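Local coordinates for glyoxalase family protein (Bacillus cereus, PDB 1ZSW) that is of unknown function but binds a zinc ion and belongs to the glyoxalase/bleomycin resistance/dioxygenase superfamily, which suggests a metal-dependent enzyme, at residues G98-T103 and T187-D192; S183-V188 and V228-D233. All blocks are in the same frame, centred on the assembly; numbering follows the deposited sequence. Where two conformers were deposited one is given.

Interaction 1 (G98-T103 and T187-D192); sequences GTNAIT and TVRRLD
Asn100 and Ala101 both face Thr187 across an antiparallel pairing, forming a G1 beta bulge where the chain enters strand 101-109 and strand 180-188 nears its end. Asn100 has positive phi and psi, the left-handed conformation of the first bulge position. Two backbone bonds close the pair: Ala101 N to Thr187 O, 3.0 Å, and Thr187 N to Ala101 O, 2.9 Å.

The CB of Asn100 leads away from the opposite segment, but the amide turns back to it. Asn100 OD1 accepts the backbone N of Arg189 at 2.8 Å, with the donor tilted 23° from the carbonyl plane. This bond continues the pairing one residue beyond the strand, with a side-chain oxygen as the acceptor. The Arg189 side chain crosses that of Asn100 at about a right angle, its CG beside both OD1 and ND2. In one of its two conformers the chain bends at chi2 (-95°) and brings the guanidinium under the methyl of Thr99: Thr99 CG2 sits over one face, 3.4 Å from Arg189 NE. In that conformer NH2 bonds to the carbonyl of Gly234.

Thr99 divides its branches between two tasks. While CG2 meets the arginine, Thr99 OG1 approaches Val188 C at 3.3 Å. The hydrogen-bonding partner of this hydroxyl, Leu232 O, lies outside the two segments.

On the buried side occupied by Ala101 and Thr187, the side chains of Thr103 and Thr187 also cross at about a right angle. Thr187 points CG2 at Thr99, anti to its own backbone nitrogen, and OG1 toward Thr103. Thr103 OG1 lies 2.8 Å from Thr187 OG1, a hydrogen bond that is not settled, and also bonds to Glu185 OE2. Thr103 CG2 is 3.4 Å from Thr187 OG1.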
loop_
_atom_site.group_PDB
_atom_site.type_symbol
_atom_site.label_atom_id
_atom_site.label_comp_id
_atom_site.label_asym_id
_atom_site.label_seq_id
_atom_site.Cartn_x
_atom_site.Cartn_y
_atom_site.Cartn_z
ATOM N N GLY A 98 12.295 14.371 0.189
ATOM C CA GLY A 98 12.005 15.460 1.107
ATOM C C GLY A 98 10.835 15.095 1.990
ATOM O O GLY A 98 10.581 13.905 2.213
ATOM N N THR A 99 10.149 16.106 2.496
ATOM C CA THR A 99 9.084 15.889 3.466
ATOM C C THR A 99 7.716 15.963 2.786
ATOM O O THR A 99 7.610 16.083 1.566
ATOM C CB THR A 99 9.238 16.832 4.691
ATOM O OG1 THR A 99 8.354 16.432 5.755
ATOM C CG2 THR A 99 9.035 18.304 4.254
ATOM N N ASN A 100 6.664 15.855 3.602
ATOM C CA ASN A 100 5.281 15.757 3.113
ATOM C C ASN A 100 5.098 14.726 2.010
ATOM O O ASN A 100 4.607 15.004 0.911
ATOM C CB ASN A 100 4.734 17.145 2.736
ATOM C CG ASN A 100 4.538 18.021 3.960
ATOM O OD1 ASN A 100 4.584 17.560 5.100
ATOM N ND2 ASN A 100 4.281 19.292 3.720
ATOM N N ALA A 101 5.498 13.523 2.351
ATOM C CA ALA A 101 5.437 12.401 1.393
ATOM C C ALA A 101 5.324 11.084 2.150
ATOM O O ALA A 101 5.704 10.971 3.321
ATOM C CB ALA A 101 6.698 12.365 0.568
ATOM N N ILE A 102 4.689 10.100 1.520
ATOM C CA ILE A 102 4.754 8.700 2.005
ATOM C C ILE A 102 6.132 8.213 1.595
ATOM O O ILE A 102 6.510 8.312 0.421
ATOM C CB ILE A 102 3.621 7.863 1.335
ATOM C CG1 ILE A 102 2.285 8.566 1.559
ATOM C CG2 ILE A 102 3.659 6.417 1.888
ATOM C CD1 ILE A 102 1.206 8.015 0.586
ATOM N N THR A 103 6.906 7.682 2.551
ATOM C CA THR A 103 8.339 7.485 2.297
ATOM C C THR A 103 8.891 6.057 2.436
ATOM O O THR A 103 10.016 5.830 2.033
ATOM C CB THR A 103 9.217 8.456 3.170
ATOM O OG1 THR A 103 8.799 8.335 4.528
ATOM C CG2 THR A 103 9.073 9.905 2.651
ATOM N N THR A 187 6.207 10.927 6.130
ATOM C CA THR A 187 7.150 11.986 6.600
ATOM C C THR A 187 6.392 13.306 6.408
ATOM O O THR A 187 5.892 13.585 5.317
ATOM C CB THR A 187 8.452 11.936 5.786
ATOM O OG1 THR A 187 9.099 10.658 5.988
ATOM C CG2 THR A 187 9.446 13.025 6.272
ATOM N N VAL A 188 6.265 14.092 7.469
ATOM C CA VAL A 188 5.428 15.271 7.416
ATOM C C VAL A 188 6.059 16.487 8.112
ATOM O O VAL A 188 6.931 16.315 8.965
ATOM C CB VAL A 188 4.032 15.013 8.090
ATOM C CG1 VAL A 188 3.246 13.964 7.276
ATOM C CG2 VAL A 188 4.172 14.551 9.556
ATOM N N ARG A 189 5.601 17.685 7.754
ATOM C CA ARG A 189 5.998 18.920 8.494
ATOM C C ARG A 189 5.310 19.030 9.840
ATOM O O ARG A 189 5.915 19.510 10.825
ATOM C CB ARG A 189 5.661 20.163 7.673
ATOM C CG ARG A 189 6.469 20.301 6.392
ATOM C CD ARG A 189 7.729 21.224 6.587
ATOM N NE ARG A 189 8.414 21.452 5.308
ATOM C CZ ARG A 189 7.800 21.867 4.204
ATOM N NH1 ARG A 189 6.505 22.155 4.238
ATOM N NH2 ARG A 189 8.457 21.993 3.073
ATOM N N ARG A 190 4.040 18.639 9.874
ATOM C CA ARG A 190 3.183 18.764 11.067
ATOM C C ARG A 190 2.704 17.410 11.568
ATOM O O ARG A 190 1.620 16.927 11.212
ATOM C CB ARG A 190 1.986 19.679 10.766
ATOM C CG ARG A 190 2.381 21.097 10.419
ATOM C CD ARG A 190 2.852 21.868 11.653
ATOM N NE ARG A 190 1.918 21.796 12.784
ATOM C CZ ARG A 190 1.060 22.752 13.143
ATOM N NH1 ARG A 190 0.960 23.876 12.433
ATOM N NH2 ARG A 190 0.263 22.558 14.195
ATOM N N LEU A 191 3.521 16.802 12.413
ATOM C CA LEU A 191 3.216 15.515 13.006
ATOM C C LEU A 191 1.952 15.561 13.864
ATOM O O LEU A 191 1.153 14.623 13.853
ATOM C CB LEU A 191 4.445 15.053 13.816
ATOM C CG LEU A 191 4.409 13.685 14.495
ATOM C CD1 LEU A 191 5.816 13.105 14.615
ATOM C CD2 LEU A 191 3.705 13.754 15.852
ATOM N N ASP A 192 1.730 16.674 14.576
ATOM C CA ASP A 192 0.508 16.810 15.385
ATOM C C ASP A 192 -0.771 16.732 14.572
ATOM O O ASP A 192 -1.756 16.110 14.982
ATOM C CB ASP A 192 0.541 18.111 16.227
ATOM C CG ASP A 192 0.709 19.379 15.384
ATOM O OD1 ASP A 192 1.298 19.336 14.278
ATOM O OD2 ASP A 192 0.275 20.462 15.854
#

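Interaction 2 (S183-V188 and V228-D233); sequences SVELTV and VVKYLD
The Tyr231 ring meets strand 183-188 obliquely through the carbonyl of Val188, with Val188 O 3.6 Å from Tyr231 CD2, and one ring face carries the backbone N of Asp233, offset toward the rim. The aliphatic chain of Lys230 lies over one face of the Glu185 carboxylate, Lys230 CD 3.5 Å from Glu185 CD. Lys230 bends at chi3 (71°), and Lys230 NZ stops 4.1 Å from Glu185 OE1, beyond a salt bridge. Two waters span the gap, each donating to one carboxylate oxygen and accepting from NZ. The carboxylate is also held by Arg104 and Tyr135 at OE1 and by Thr103 at OE2, which would probably favour its charged form.

The two strands are the first and last of a βαβββ module of the vicinal oxygen chelate (glyoxalase) superfamily, paired in parallel at 24° between their directions. Leu186 and Val188 donate to Val228 and Lys230, while Val228, Lys230 and, just past the strand, Leu232 donate back to Val184, Leu186 and Val188. Lys230 N to Leu186 O, at 2.8 Å, is nearly linear. Leu232 CB presses on Thr187 CG2 at 3.4 Å, tighter than usual carbon contact.

On the face opposite Glu185 and Lys230, Val188 CG2 touches Val229 CG1 at 3.6 Å. Helix 191-201 covers this face through Leu191 and Met194, while strand 101-109 flanks strand 180-188 and strand 213-217 flanks strand 227-231.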
loop_
_atom_site.group_PDB
_atom_site.type_symbol
_atom_site.label_atom_id
_atom_site.label_comp_id
_atom_site.label_asym_id
_atom_site.label_seq_id
_atom_site.Cartn_x
_atom_site.Cartn_y
_atom_site.Cartn_z
ATOM N N SER A 183 4.190 -1.867 8.547
ATOM C CA SER A 183 4.299 -0.432 8.775
ATOM C C SER A 183 4.416 0.330 7.470
ATOM O O SER A 183 5.217 -0.066 6.612
ATOM C CB SER A 183 5.601 -0.141 9.540
ATOM O OG SER A 183 5.772 -1.061 10.593
ATOM N N VAL A 184 3.694 1.444 7.348
ATOM C CA VAL A 184 3.910 2.383 6.213
ATOM C C VAL A 184 4.357 3.695 6.833
ATOM O O VAL A 184 3.780 4.115 7.795
ATOM C CB VAL A 184 2.616 2.580 5.380
ATOM C CG1 VAL A 184 2.825 3.660 4.330
ATOM C CG2 VAL A 184 2.248 1.246 4.638
ATOM N N GLU A 185 5.412 4.275 6.273
ATOM C CA GLU A 185 6.034 5.493 6.851
ATOM C C GLU A 185 5.546 6.737 6.110
ATOM O O GLU A 185 5.619 6.802 4.845
ATOM C CB GLU A 185 7.533 5.377 6.669
ATOM C CG GLU A 185 8.333 6.463 7.362
ATOM C CD GLU A 185 9.791 6.278 7.051
ATOM O OE1 GLU A 185 10.434 5.412 7.734
ATOM O OE2 GLU A 185 10.295 6.937 6.102
ATOM N N LEU A 186 5.101 7.713 6.899
ATOM C CA LEU A 186 4.672 9.048 6.395
ATOM C C LEU A 186 5.669 10.066 6.975
ATOM O O LEU A 186 5.900 10.036 8.187
ATOM C CB LEU A 186 3.254 9.389 6.891
ATOM C CG LEU A 186 2.163 8.350 6.595
ATOM C CD1 LEU A 186 0.793 8.806 7.030
ATOM C CD2 LEU A 186 2.138 7.999 5.095
ATOM N N THR A 187 6.207 10.927 6.130
ATOM C CA THR A 187 7.150 11.986 6.600
ATOM C C THR A 187 6.392 13.306 6.408
ATOM O O THR A 187 5.892 13.585 5.317
ATOM C CB THR A 187 8.452 11.936 5.786
ATOM O OG1 THR A 187 9.099 10.658 5.988
ATOM C CG2 THR A 187 9.446 13.025 6.272
ATOM N N VAL A 188 6.265 14.092 7.469
ATOM C CA VAL A 188 5.428 15.271 7.416
ATOM C C VAL A 188 6.059 16.487 8.112
ATOM O O VAL A 188 6.931 16.315 8.965
ATOM C CB VAL A 188 4.032 15.013 8.090
ATOM C CG1 VAL A 188 3.246 13.964 7.276
ATOM C CG2 VAL A 188 4.172 14.551 9.556
ATOM N N VAL A 228 3.883 4.735 10.642
ATOM C CA VAL A 228 4.991 5.425 11.317
ATOM C C VAL A 228 5.000 6.848 10.773
ATOM O O VAL A 228 5.177 7.052 9.568
ATOM C CB VAL A 228 6.321 4.738 10.983
ATOM C CG1 VAL A 228 7.491 5.537 11.610
ATOM C CG2 VAL A 228 6.312 3.312 11.520
ATOM N N VAL A 229 4.854 7.832 11.649
ATOM C CA VAL A 229 4.809 9.234 11.233
ATOM C C VAL A 229 6.103 9.897 11.703
ATOM O O VAL A 229 6.397 9.884 12.900
ATOM C CB VAL A 229 3.579 9.983 11.785
ATOM C CG1 VAL A 229 3.592 11.456 11.330
ATOM C CG2 VAL A 229 2.282 9.311 11.319
ATOM N N LYS A 230 6.847 10.419 10.744
ATOM C CA LYS A 230 8.134 11.096 11.025
ATOM C C LYS A 230 8.053 12.594 10.733
ATOM O O LYS A 230 7.550 13.033 9.688
ATOM C CB LYS A 230 9.265 10.502 10.174
ATOM C CG LYS A 230 9.530 9.017 10.445
ATOM C CD LYS A 230 10.630 8.480 9.577
ATOM C CE LYS A 230 12.003 8.988 9.951
ATOM N NZ LYS A 230 12.989 8.404 9.004
ATOM N N TYR A 231 8.594 13.398 11.656
ATOM C CA TYR A 231 8.674 14.826 11.417
ATOM C C TYR A 231 9.961 15.119 10.651
ATOM O O TYR A 231 11.053 14.664 11.037
ATOM C CB TYR A 231 8.689 15.575 12.767
ATOM C CG TYR A 231 9.151 17.022 12.619
ATOM C CD1 TYR A 231 10.270 17.474 13.298
ATOM C CD2 TYR A 231 8.484 17.913 11.787
ATOM C CE1 TYR A 231 10.700 18.804 13.178
ATOM C CE2 TYR A 231 8.927 19.237 11.640
ATOM C CZ TYR A 231 10.028 19.656 12.349
ATOM O OH TYR A 231 10.446 20.954 12.223
ATOM N N LEU A 232 9.837 15.828 9.548
ATOM C CA LEU A 232 10.998 16.319 8.821
ATOM C C LEU A 232 10.674 17.692 8.276
ATOM O O LEU A 232 9.618 17.912 7.661
ATOM C CB LEU A 232 11.443 15.366 7.694
ATOM C CG LEU A 232 12.716 15.734 6.903
ATOM C CD1 LEU A 232 13.940 15.582 7.827
ATOM C CD2 LEU A 232 12.895 14.832 5.703
ATOM N N ASP A 233 11.593 18.629 8.517
ATOM C CA ASP A 233 11.451 19.988 8.018
ATOM C C ASP A 233 12.187 20.008 6.705
ATOM O O ASP A 233 12.620 18.956 6.211
ATOM C CB ASP A 233 12.112 20.965 9.020
ATOM C CG ASP A 233 11.526 22.377 8.963
ATOM O OD1 ASP A 233 10.785 22.717 8.025
ATOM O OD2 ASP A 233 11.827 23.173 9.882
HETATM O O HOH W 1 12.638 8.131 5.872
HETATM O O HOH W 2 12.721 5.686 9.628
#

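In the fold
Strand 180-188 takes part in both interactions, pairing antiparallel with strand 101-109 in interaction 1 and parallel with strand 227-231 in interaction 2, so three neighbouring strands of one mixed sheet are joined. Interaction 1 links the two glyoxalase-superfamily ranges, whereas interaction 2 stays within the second. Both are largely buried, with their centres 5 Å apart, but interaction 2 becomes exposed at Tyr231 and Leu232. Interaction 1 has few backbone bonds and relies on polar side chains at a bulge; interaction 2 is a regular ladder with an apolar face and a hydrated charged pair. Hydrogen bonds from Thr103 to Glu185 and Thr99 to Leu232 tie them together.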